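Local coordinates for cell surface protein (Putative S-layer protein) (Clostridioides difficile R20291, PDB 5NJL) that probably sits in the bacterial cell wall as a three-domain surface (S-layer family) protein and mediates adhesion to cells in vitro, at residues T78-I83 with I201-L206; Q27-G32 with N88-E93; Y40-G45 with L73-T78; E99-L104 with I157-E162. All blocks are in the same frame, centred on the assembly; numbering follows the deposited sequence.

Interaction 1: residues T78-I83 with I201-L206. With SO4 (sulfate ion), chain F; SO4 (sulfate ion), chain C.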
# COMPACT_ATOMS: atom_id res chain seq x y z
N THR A 78 2.68 -7.65 -0.42
CA THR A 78 2.19 -6.64 -1.34
C THR A 78 0.76 -7.01 -1.81
O THR A 78 0.52 -8.13 -2.24
CB THR A 78 3.14 -6.51 -2.54
OG1 THR A 78 4.46 -6.21 -2.07
CG2 THR A 78 2.70 -5.40 -3.49
N ASP A 79 -0.17 -6.08 -1.66
CA ASP A 79 -1.49 -6.11 -2.30
C ASP A 79 -1.28 -5.74 -3.76
O ASP A 79 -0.80 -4.64 -4.07
CB ASP A 79 -2.42 -5.15 -1.54
CG ASP A 79 -3.81 -5.04 -2.11
OD1 ASP A 79 -4.18 -5.69 -3.12
OD2 ASP A 79 -4.59 -4.27 -1.51
N LYS A 80 -1.59 -6.65 -4.69
CA LYS A 80 -1.42 -6.36 -6.11
C LYS A 80 -2.49 -5.38 -6.67
O LYS A 80 -2.45 -5.05 -7.85
CB LYS A 80 -1.41 -7.63 -6.95
CG LYS A 80 -0.24 -8.57 -6.69
CD LYS A 80 -0.41 -9.94 -7.36
CE LYS A 80 -0.10 -9.98 -8.84
NZ LYS A 80 1.25 -9.43 -9.11
N GLY A 81 -3.44 -4.96 -5.82
CA GLY A 81 -4.45 -3.97 -6.19
C GLY A 81 -5.76 -4.67 -6.42
O GLY A 81 -5.88 -5.45 -7.37
N HIS A 82 -6.72 -4.41 -5.54
CA HIS A 82 -8.05 -4.98 -5.68
C HIS A 82 -9.14 -4.04 -5.18
O HIS A 82 -8.88 -3.12 -4.41
CB HIS A 82 -8.12 -6.33 -4.94
CG HIS A 82 -8.02 -6.23 -3.46
ND1 HIS A 82 -6.84 -5.93 -2.80
CD2 HIS A 82 -8.95 -6.40 -2.50
CE1 HIS A 82 -7.07 -5.92 -1.50
NE2 HIS A 82 -8.34 -6.19 -1.29
N ILE A 83 -10.36 -4.29 -5.63
CA ILE A 83 -11.52 -3.53 -5.17
C ILE A 83 -12.73 -4.40 -5.39
O ILE A 83 -12.71 -5.27 -6.25
CB ILE A 83 -11.63 -2.19 -5.96
CG1 ILE A 83 -12.34 -1.11 -5.15
CG2 ILE A 83 -12.29 -2.39 -7.32
CD1 ILE A 83 -12.28 0.27 -5.81
N ILE A 201 -5.33 -1.54 -10.94
CA ILE A 201 -5.19 -0.91 -9.63
C ILE A 201 -3.73 -1.07 -9.17
O ILE A 201 -3.14 -2.14 -9.35
CB ILE A 201 -6.14 -1.52 -8.59
CG1 ILE A 201 -7.62 -1.32 -9.02
CG2 ILE A 201 -5.92 -0.91 -7.22
CD1 ILE A 201 -8.59 -2.23 -8.31
N ASP A 202 -3.15 -0.01 -8.61
CA ASP A 202 -1.73 -0.03 -8.25
C ASP A 202 -1.49 -0.94 -7.05
O ASP A 202 -2.35 -1.04 -6.14
CB ASP A 202 -1.22 1.37 -7.87
CG ASP A 202 -1.18 2.36 -9.05
OD1 ASP A 202 -1.29 1.95 -10.23
OD2 ASP A 202 -1.01 3.56 -8.77
N ASP A 203 -0.29 -1.54 -7.03
CA ASP A 203 0.22 -2.25 -5.84
C ASP A 203 0.16 -1.36 -4.61
O ASP A 203 0.27 -0.15 -4.72
CB ASP A 203 1.68 -2.62 -5.99
CG ASP A 203 1.92 -3.74 -6.94
OD1 ASP A 203 0.96 -4.33 -7.49
OD2 ASP A 203 3.12 -4.04 -7.15
N VAL A 204 -0.03 -1.98 -3.46
CA VAL A 204 0.11 -1.33 -2.16
C VAL A 204 1.00 -2.27 -1.31
O VAL A 204 0.60 -3.38 -1.02
CB VAL A 204 -1.24 -1.14 -1.43
CG1 VAL A 204 -1.04 -0.38 -0.12
CG2 VAL A 204 -2.29 -0.44 -2.32
N GLN A 205 2.20 -1.83 -0.97
CA GLN A 205 3.04 -2.57 -0.03
C GLN A 205 2.45 -2.47 1.36
O GLN A 205 2.24 -1.39 1.88
CB GLN A 205 4.46 -2.04 -0.06
CG GLN A 205 5.18 -2.43 -1.34
CD GLN A 205 5.88 -1.26 -2.00
OE1 GLN A 205 7.04 -0.96 -1.70
NE2 GLN A 205 5.16 -0.57 -2.90
N LEU A 206 2.13 -3.61 1.94
CA LEU A 206 1.45 -3.64 3.22
C LEU A 206 2.39 -3.88 4.39
O LEU A 206 2.15 -3.37 5.48
CB LEU A 206 0.38 -4.72 3.21
CG LEU A 206 -0.79 -4.46 2.25
CD1 LEU A 206 -1.69 -5.68 2.25
CD2 LEU A 206 -1.55 -3.20 2.67
S SO4 F . 1.68 -0.90 -10.20
O1 SO4 F . 0.45 -1.54 -10.75
O2 SO4 F . 2.88 -1.60 -10.72
O3 SO4 F . 1.68 -0.93 -8.72
O4 SO4 F . 1.72 0.52 -10.63
S SO4 C . -9.86 -5.96 1.95
O1 SO4 C . -9.98 -6.86 0.79
O2 SO4 C . -9.47 -6.73 3.15
O3 SO4 C . -11.17 -5.30 2.19
O4 SO4 C . -8.83 -4.94 1.64
O HOH W 1 1.50 -6.49 -8.92
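Asp79 and Val204 form the last hydrogen-bonded pair between 72-79 and 204-212, neighbouring inner strands of a mixed sheet that run antiparallel, here at the end of their pairing. Val204 N gives to Asp79 O at 2.8 Å, in the carbonyl plane, and Asp79 N returns a bond to Val204 O. Asp79 is the side chain to follow. Its CB packs against Val204 O and against CD1 of Leu206. CG stands anti to the backbone N, beside the carbonyl carbon (chi1 178°). Asp79 OD1 takes two donors from opposite faces of its plane: Gly81 N, closing an Asx turn, and His82 ND1 at 2.7 Å on the syn side. His82 NE2 reaches O1 of a sulfate ion, probably from the crystallisation liquor, and the bonds at ND1 and NE2 together limit rotation of the ring. The carboxylate would favour a positively charged ring. Past the strand ends, Ile201 lays CG2 on Gly81 CA, while its CD1 meets Ile83 CG2, the two side chains crossing at about a right angle. On the Thr78 side of the sheet, a water accepts from Lys80 NZ and donates to Asp203 OD1 at 2.6 Å.

Interaction 2: residues Q27-G32 with N88-E93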
# COMPACT_ATOMS: atom_id res chain seq x y z
N GLN A 27 -6.26 -16.04 -1.23
CA GLN A 27 -7.24 -15.08 -1.71
C GLN A 27 -7.00 -14.81 -3.18
O GLN A 27 -5.91 -14.44 -3.58
CB GLN A 27 -7.21 -13.78 -0.91
CG GLN A 27 -7.69 -13.94 0.51
CD GLN A 27 -7.72 -12.62 1.24
OE1 GLN A 27 -8.07 -11.58 0.65
NE2 GLN A 27 -7.36 -12.65 2.52
N LYS A 28 -8.05 -14.98 -3.97
CA LYS A 28 -8.02 -14.78 -5.41
C LYS A 28 -9.06 -13.72 -5.84
O LYS A 28 -10.10 -13.56 -5.21
CB LYS A 28 -8.37 -16.10 -6.12
CG LYS A 28 -7.48 -17.31 -5.78
CD LYS A 28 -8.20 -18.60 -6.18
CE LYS A 28 -7.25 -19.78 -6.27
NZ LYS A 28 -6.63 -20.09 -4.94
N TYR A 29 -8.81 -13.10 -6.97
CA TYR A 29 -9.82 -12.26 -7.60
C TYR A 29 -11.03 -13.14 -7.97
O TYR A 29 -10.87 -14.31 -8.35
CB TYR A 29 -9.24 -11.57 -8.83
CG TYR A 29 -8.11 -10.60 -8.53
CD1 TYR A 29 -8.39 -9.31 -8.07
CD2 TYR A 29 -6.77 -10.96 -8.75
CE1 TYR A 29 -7.36 -8.42 -7.79
CE2 TYR A 29 -5.73 -10.07 -8.46
CZ TYR A 29 -6.02 -8.81 -7.98
OH TYR A 29 -5.02 -7.90 -7.72
N THR A 30 -12.24 -12.60 -7.80
CA THR A 30 -13.47 -13.34 -8.07
C THR A 30 -14.21 -12.77 -9.27
O THR A 30 -15.36 -13.12 -9.49
CB THR A 30 -14.40 -13.38 -6.84
OG1 THR A 30 -14.71 -12.03 -6.44
CG2 THR A 30 -13.74 -14.14 -5.69
N GLY A 31 -13.55 -11.90 -10.03
CA GLY A 31 -14.12 -11.39 -11.28
C GLY A 31 -13.13 -10.56 -12.07
O GLY A 31 -11.98 -10.36 -11.65
N GLY A 32 -13.59 -10.08 -13.23
CA GLY A 32 -12.78 -9.33 -14.15
C GLY A 32 -11.65 -10.12 -14.78
O GLY A 32 -11.63 -11.35 -14.73
N ASN A 88 -20.33 -7.09 -6.81
CA ASN A 88 -19.84 -7.71 -5.57
C ASN A 88 -18.73 -8.75 -5.81
O ASN A 88 -18.63 -9.73 -5.09
CB ASN A 88 -21.03 -8.30 -4.75
CG ASN A 88 -20.72 -8.46 -3.26
OD1 ASN A 88 -19.84 -7.80 -2.71
ND2 ASN A 88 -21.49 -9.34 -2.58
N GLU A 89 -17.90 -8.51 -6.83
CA GLU A 89 -16.74 -9.34 -7.17
C GLU A 89 -15.51 -8.56 -6.81
O GLU A 89 -15.48 -7.34 -6.97
CB GLU A 89 -16.68 -9.61 -8.66
CG GLU A 89 -17.83 -10.45 -9.16
CD GLU A 89 -17.97 -10.53 -10.68
OE1 GLU A 89 -17.46 -9.69 -11.49
OE2 GLU A 89 -18.70 -11.45 -11.07
N VAL A 90 -14.48 -9.27 -6.36
CA VAL A 90 -13.18 -8.68 -6.10
C VAL A 90 -12.37 -8.70 -7.40
O VAL A 90 -12.03 -9.77 -7.92
CB VAL A 90 -12.47 -9.41 -4.95
CG1 VAL A 90 -11.10 -8.79 -4.68
CG2 VAL A 90 -13.33 -9.37 -3.69
N VAL A 91 -12.02 -7.51 -7.89
CA VAL A 91 -11.38 -7.35 -9.19
C VAL A 91 -10.08 -6.56 -9.12
O VAL A 91 -9.82 -5.86 -8.14
CB VAL A 91 -12.35 -6.72 -10.22
CG1 VAL A 91 -13.62 -7.56 -10.32
CG2 VAL A 91 -12.69 -5.29 -9.86
N ALA A 92 -9.28 -6.70 -10.17
CA ALA A 92 -7.92 -6.16 -10.25
C ALA A 92 -7.84 -4.79 -10.92
O ALA A 92 -6.81 -4.11 -10.86
CB ALA A 92 -7.05 -7.13 -11.04
N GLU A 93 -8.92 -4.41 -11.59
CA GLU A 93 -8.95 -3.19 -12.38
C GLU A 93 -10.24 -2.42 -12.06
O GLU A 93 -11.26 -3.00 -11.63
CB GLU A 93 -8.76 -3.50 -13.88
CG GLU A 93 -9.81 -4.41 -14.48
CD GLU A 93 -9.63 -5.89 -14.10
OE1 GLU A 93 -8.51 -6.41 -14.33
OE2 GLU A 93 -10.59 -6.50 -13.56
O HOH W 2 -9.85 -8.75 -12.26
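Tyr29 presents one face of its ring to Ala92, whose CB stands 3.5 Å above the ring plane, offset toward the rim where CE1 and CZ lie. It is a CH-pi contact, with CB 3.8 Å from the ring centroid. The same ring meets Val90 differently: the carbonyl O of Val90 lies at its edge, in plane, and also touches Tyr29 CB. The tyrosine CG is anti to its own carbonyl carbon (chi1 -64°), and from there the ring extends past Val91 C to Ala92. Its hydroxyl is hydrogen-bonded to Gly81 O, outside these two segments.

Thr30 grips Val90 at both ends. Thr30 N donates to Val90 O at 2.8 Å, in the carbonyl plane, and Val90 N donates to Thr30 OG1, also at 2.8 Å. The hydroxyl can take that bond because it sits between the backbone N and carbonyl carbon (chi1 58°), facing Val90. Gly31 N adds a weak bond to Val90 O.

Further on, Val91 CG1 rests against Gly31 O at 3.5 Å. A water donates to that oxygen and to Glu93 OE2, and accepts from Ala92 N; Glu93 OE1 is hydrogen-bonded to Ser33. The arrangement is a loop docked on a short beta hairpin: the loop after helix 14-25 docks through Thr30 and Val90 on strand 90-91, which pairs antiparallel with strand 83-84.

Interaction 3: residues Y40-G45 with L73-T78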
# COMPACT_ATOMS: atom_id res chain seq x y z
N TYR A 40 -2.53 -11.28 -3.58
CA TYR A 40 -1.31 -10.93 -2.86
C TYR A 40 -0.05 -11.50 -3.46
O TYR A 40 -0.06 -12.60 -4.08
CB TYR A 40 -1.46 -11.30 -1.37
CG TYR A 40 -2.55 -10.52 -0.70
CD1 TYR A 40 -2.28 -9.24 -0.15
CD2 TYR A 40 -3.86 -10.99 -0.64
CE1 TYR A 40 -3.29 -8.50 0.44
CE2 TYR A 40 -4.87 -10.25 -0.07
CZ TYR A 40 -4.57 -9.00 0.48
OH TYR A 40 -5.57 -8.27 1.05
N GLU A 41 1.03 -10.72 -3.34
CA GLU A 41 2.33 -11.10 -3.79
C GLU A 41 3.21 -11.16 -2.55
O GLU A 41 3.39 -10.15 -1.86
CB GLU A 41 2.93 -10.12 -4.80
CG GLU A 41 4.27 -10.56 -5.37
CD GLU A 41 4.78 -9.64 -6.47
OE1 GLU A 41 4.18 -9.61 -7.55
OE2 GLU A 41 5.78 -8.95 -6.26
N ILE A 42 3.73 -12.35 -2.27
CA ILE A 42 4.57 -12.57 -1.09
C ILE A 42 5.97 -12.82 -1.57
O ILE A 42 6.20 -13.63 -2.49
CB ILE A 42 4.09 -13.78 -0.26
CG1 ILE A 42 2.60 -13.71 0.01
CG2 ILE A 42 4.89 -13.90 1.04
CD1 ILE A 42 2.13 -12.48 0.76
N LYS A 43 6.93 -12.11 -0.98
CA LYS A 43 8.31 -12.32 -1.30
C LYS A 43 9.07 -12.66 -0.00
O LYS A 43 8.69 -12.23 1.08
CB LYS A 43 8.94 -11.10 -1.95
CG LYS A 43 8.39 -10.70 -3.30
CD LYS A 43 9.23 -9.56 -3.85
CE LYS A 43 8.59 -8.93 -5.07
NZ LYS A 43 9.58 -8.09 -5.79
N VAL A 44 10.08 -13.50 -0.15
CA VAL A 44 10.88 -14.00 1.00
C VAL A 44 12.33 -14.01 0.57
O VAL A 44 12.64 -14.39 -0.56
CB VAL A 44 10.46 -15.42 1.43
CG1 VAL A 44 11.23 -15.86 2.67
CG2 VAL A 44 8.98 -15.48 1.72
N GLY A 45 13.22 -13.58 1.46
CA GLY A 45 14.66 -13.69 1.22
C GLY A 45 15.45 -13.37 2.48
O GLY A 45 14.89 -12.91 3.48
N LEU A 73 15.21 -13.81 8.22
CA LEU A 73 14.50 -13.95 6.95
C LEU A 73 13.60 -12.71 6.86
O LEU A 73 13.04 -12.29 7.87
CB LEU A 73 13.64 -15.21 7.03
CG LEU A 73 13.21 -16.02 5.82
CD1 LEU A 73 14.42 -16.37 4.95
CD2 LEU A 73 12.49 -17.28 6.30
N ILE A 74 13.46 -12.15 5.66
CA ILE A 74 12.58 -11.00 5.43
C ILE A 74 11.40 -11.47 4.60
O ILE A 74 11.60 -12.17 3.62
CB ILE A 74 13.32 -9.88 4.65
CG1 ILE A 74 14.60 -9.43 5.38
CG2 ILE A 74 12.41 -8.67 4.43
CD1 ILE A 74 14.35 -8.70 6.68
N VAL A 75 10.18 -11.13 5.02
CA VAL A 75 8.96 -11.44 4.26
C VAL A 75 8.28 -10.10 3.91
O VAL A 75 8.01 -9.31 4.82
CB VAL A 75 7.98 -12.30 5.08
CG1 VAL A 75 6.70 -12.60 4.30
CG2 VAL A 75 8.64 -13.60 5.54
N THR A 76 8.02 -9.85 2.62
CA THR A 76 7.20 -8.69 2.22
C THR A 76 5.85 -9.11 1.67
O THR A 76 5.74 -10.14 1.01
CB THR A 76 7.93 -7.77 1.22
OG1 THR A 76 8.08 -8.41 -0.05
CG2 THR A 76 9.32 -7.40 1.77
N ILE A 77 4.82 -8.37 2.06
CA ILE A 77 3.44 -8.63 1.67
C ILE A 77 3.00 -7.41 0.85
O ILE A 77 2.99 -6.27 1.37
CB ILE A 77 2.56 -8.79 2.90
CG1 ILE A 77 3.09 -9.94 3.80
CG2 ILE A 77 1.08 -8.99 2.53
CD1 ILE A 77 2.25 -10.17 5.03
N THR A 78 2.68 -7.65 -0.42
CA THR A 78 2.19 -6.64 -1.34
C THR A 78 0.76 -7.01 -1.81
O THR A 78 0.52 -8.13 -2.24
CB THR A 78 3.14 -6.51 -2.54
OG1 THR A 78 4.46 -6.21 -2.07
CG2 THR A 78 2.70 -5.40 -3.49
O HOH W 3 5.75 -8.65 -1.55
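One water bridges Glu41 O, 2.8 Å away, to the hydroxyls of Thr76 and Thr78 on the facing strand. It lies 2.8 Å from Thr76 OG1 and from Thr78 OG1, donates to Glu41 O and, more weakly, to Thr76 O, so four protein oxygens surround it on the side of the sheet that carries Glu41, Lys43, Thr76 and Thr78. Thr76 OG1 lies between its backbone N and carbonyl carbon (chi1 69°), where it also touches Lys43 CB at 3.4 Å. The lysine chain runs out extended from there, and its NZ makes a long salt bridge to Glu41 OE2.

Strands 40-45 and 72-79 are antiparallel neighbours in a five-stranded mixed sheet; the axes of segments 40-45 and 73-78 run at 167° with a closest approach of 4.7 Å. Glu41 with Thr78, Lys43 with Thr76 and Gly45 with Ile74 are the hydrogen-bonded pairs, each joined by two backbone bonds. The shortest is Ile74 N to Gly45 O at 2.7 Å.

Ile42, Val44, Val75 and Ile77 point to the other face. Ile42 and Ile77 lie side by side, with CD1 of the first against CG2 of the second, while Ile42 CG2 meets Val75 CG1 at 3.9 Å as those two side chains cross obliquely. Val44 CG1, anti to its backbone N, packs against Leu73 CG at 3.7 Å. Two helices cover this apolar face: Val21, Leu24 and Met25 of helix 14-25 lie over Ile42 and Ile77, and Leu60 and Leu63 of helix 57-65 over Val44, Leu73 and Val75.

Interaction 4: residues E99-L104 with I157-E162. With SO4 (sulfate ion), chain L; SO4 (sulfate ion), chain U.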
# COMPACT_ATOMS: atom_id res chain seq x y z
N GLU A 99 -9.44 12.12 -6.40
CA GLU A 99 -8.84 11.95 -5.07
C GLU A 99 -8.78 13.24 -4.28
O GLU A 99 -8.70 13.20 -3.07
CB GLU A 99 -7.45 11.32 -5.20
CG GLU A 99 -7.55 9.88 -5.68
CD GLU A 99 -6.22 9.16 -5.81
OE1 GLU A 99 -5.19 9.81 -6.07
OE2 GLU A 99 -6.23 7.92 -5.65
N ASN A 100 -8.85 14.38 -4.96
CA ASN A 100 -8.74 15.66 -4.29
C ASN A 100 -9.37 16.78 -5.12
O ASN A 100 -9.76 16.57 -6.27
CB ASN A 100 -7.25 15.96 -4.02
CG ASN A 100 -6.41 15.80 -5.25
OD1 ASN A 100 -6.73 16.32 -6.31
ND2 ASN A 100 -5.33 15.05 -5.13
N SER A 101 -9.43 17.96 -4.53
CA SER A 101 -9.98 19.15 -5.17
C SER A 101 -9.35 19.47 -6.51
O SER A 101 -10.07 19.82 -7.46
CB SER A 101 -9.88 20.35 -4.22
OG SER A 101 -10.68 20.10 -3.05
N ALA A 102 -8.03 19.29 -6.63
CA ALA A 102 -7.30 19.53 -7.89
C ALA A 102 -7.73 18.62 -9.04
O ALA A 102 -7.75 19.04 -10.20
CB ALA A 102 -5.79 19.43 -7.68
N ASP A 103 -8.05 17.37 -8.74
CA ASP A 103 -8.58 16.45 -9.74
C ASP A 103 -9.94 16.92 -10.29
O ASP A 103 -10.20 16.80 -11.49
CB ASP A 103 -8.77 15.04 -9.14
CG ASP A 103 -7.46 14.30 -8.86
OD1 ASP A 103 -6.40 14.69 -9.41
OD2 ASP A 103 -7.52 13.30 -8.11
N LEU A 104 -10.81 17.41 -9.42
CA LEU A 104 -12.12 17.92 -9.86
C LEU A 104 -11.95 19.19 -10.72
O LEU A 104 -12.56 19.32 -11.77
CB LEU A 104 -13.03 18.23 -8.69
CG LEU A 104 -13.39 17.02 -7.82
CD1 LEU A 104 -14.08 17.50 -6.58
CD2 LEU A 104 -14.26 16.03 -8.56
N ILE A 157 -20.55 15.69 -9.22
CA ILE A 157 -19.47 14.71 -9.10
C ILE A 157 -18.57 15.21 -7.96
O ILE A 157 -18.22 16.40 -7.91
CB ILE A 157 -18.66 14.58 -10.41
CG1 ILE A 157 -19.55 14.20 -11.61
CG2 ILE A 157 -17.52 13.57 -10.28
CD1 ILE A 157 -20.15 12.82 -11.57
N GLY A 158 -18.21 14.31 -7.04
CA GLY A 158 -17.40 14.67 -5.88
C GLY A 158 -16.12 13.87 -5.72
O GLY A 158 -15.84 12.93 -6.47
N ILE A 159 -15.37 14.23 -4.69
CA ILE A 159 -14.16 13.50 -4.33
C ILE A 159 -14.61 12.09 -3.98
O ILE A 159 -15.62 11.89 -3.29
CB ILE A 159 -13.42 14.17 -3.15
CG1 ILE A 159 -12.86 15.54 -3.58
CG2 ILE A 159 -12.24 13.28 -2.70
CD1 ILE A 159 -12.38 16.41 -2.45
N GLY A 160 -13.90 11.12 -4.52
CA GLY A 160 -14.18 9.72 -4.26
C GLY A 160 -15.04 9.08 -5.31
O GLY A 160 -15.16 7.87 -5.33
N ASP A 161 -15.63 9.87 -6.21
CA ASP A 161 -16.37 9.30 -7.35
C ASP A 161 -15.44 8.85 -8.45
O ASP A 161 -14.33 9.37 -8.62
CB ASP A 161 -17.40 10.33 -7.87
CG ASP A 161 -18.57 10.53 -6.91
OD1 ASP A 161 -18.90 9.59 -6.13
OD2 ASP A 161 -19.19 11.61 -6.94
N GLU A 162 -15.90 7.87 -9.22
CA GLU A 162 -15.18 7.40 -10.41
C GLU A 162 -15.18 8.47 -11.49
O GLU A 162 -16.18 9.19 -11.66
CB GLU A 162 -15.79 6.09 -10.93
CG GLU A 162 -15.65 4.94 -9.92
CD GLU A 162 -16.33 3.63 -10.32
OE1 GLU A 162 -17.12 3.61 -11.29
OE2 GLU A 162 -16.07 2.61 -9.65
S SO4 L . -4.22 13.87 -1.97
O1 SO4 L . -2.78 13.83 -2.32
O2 SO4 L . -5.01 13.16 -3.00
O3 SO4 L . -4.67 15.28 -1.84
O4 SO4 L . -4.42 13.18 -0.67
S SO4 U . -7.32 18.26 -1.05
O1 SO4 U . -6.11 18.08 -1.90
O2 SO4 U . -7.11 17.48 0.19
O3 SO4 U . -7.44 19.70 -0.73
O4 SO4 U . -8.58 17.77 -1.71
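Leu104 CG and Ile159 CG1 each stand anti to the carbonyl carbon, beside the backbone N (chi1 -62° and -66°). The two side chains cross at about a right angle. Leu104 CD1 meets Ile159 CG1 at 3.8 Å, while its CD2 lies over the backbone of Ile157 and Gly158. The CG2 branch of Ile159 touches Glu99 O at 3.6 Å, and CD1, the tip of the CG1 branch, comes up to the backbone N of Ser101. The isoleucine thus lies under the first turn of helix 101-115, in a contact made by packing alone.

Polar bonds within each segment set its shape. Asn100 is the N-cap, its OD1 accepting from Asp103 N nearly along the C=O axis. Asp103 OD2 in turn takes Glu99 N at 2.8 Å through its anti lone pair. Across the contact, a type II turn from Gly158 to Asp161 presents Ile159, and Asp161 OD2 accepts from Gly158 N at 2.9 Å. Two sulfate ions, probably from the crystallisation liquor, sit at the helix start, where the helix dipole would favour an anion: one accepts from Asn100 ND2, the other, through O4, from Ser101 N at 3.0 Å.

Ser101 OG is hydrogen-bonded to Asp137, and Leu104 also packs on Leu139 of strand 138-145, so the helix start lies against the end of the three-stranded antiparallel sheet, beside its outer strand 152-158.

Interactions 1 and 3 belong to one five-stranded sheet: strand 72-79 pairs with 40-45 on one side and with 204-212 on the other, and Thr78 serves both contacts. Their centres are 13 Å apart, and Leu206 N bonds to Ile77 O at 2.9 Å. Interaction 2 joins interaction 1 at the end of that sheet, through Tyr29 OH to Gly81 O at 2.6 Å and Val91 N to Ile83 O at 2.9 Å. Interaction 4 stands apart, its nearest atoms about 6 Å from interaction 1 and about 16 Å from interaction 3. It lies within the chain excursion that interaction 1 closes, consistent with a separate domain of the extended three-domain fold.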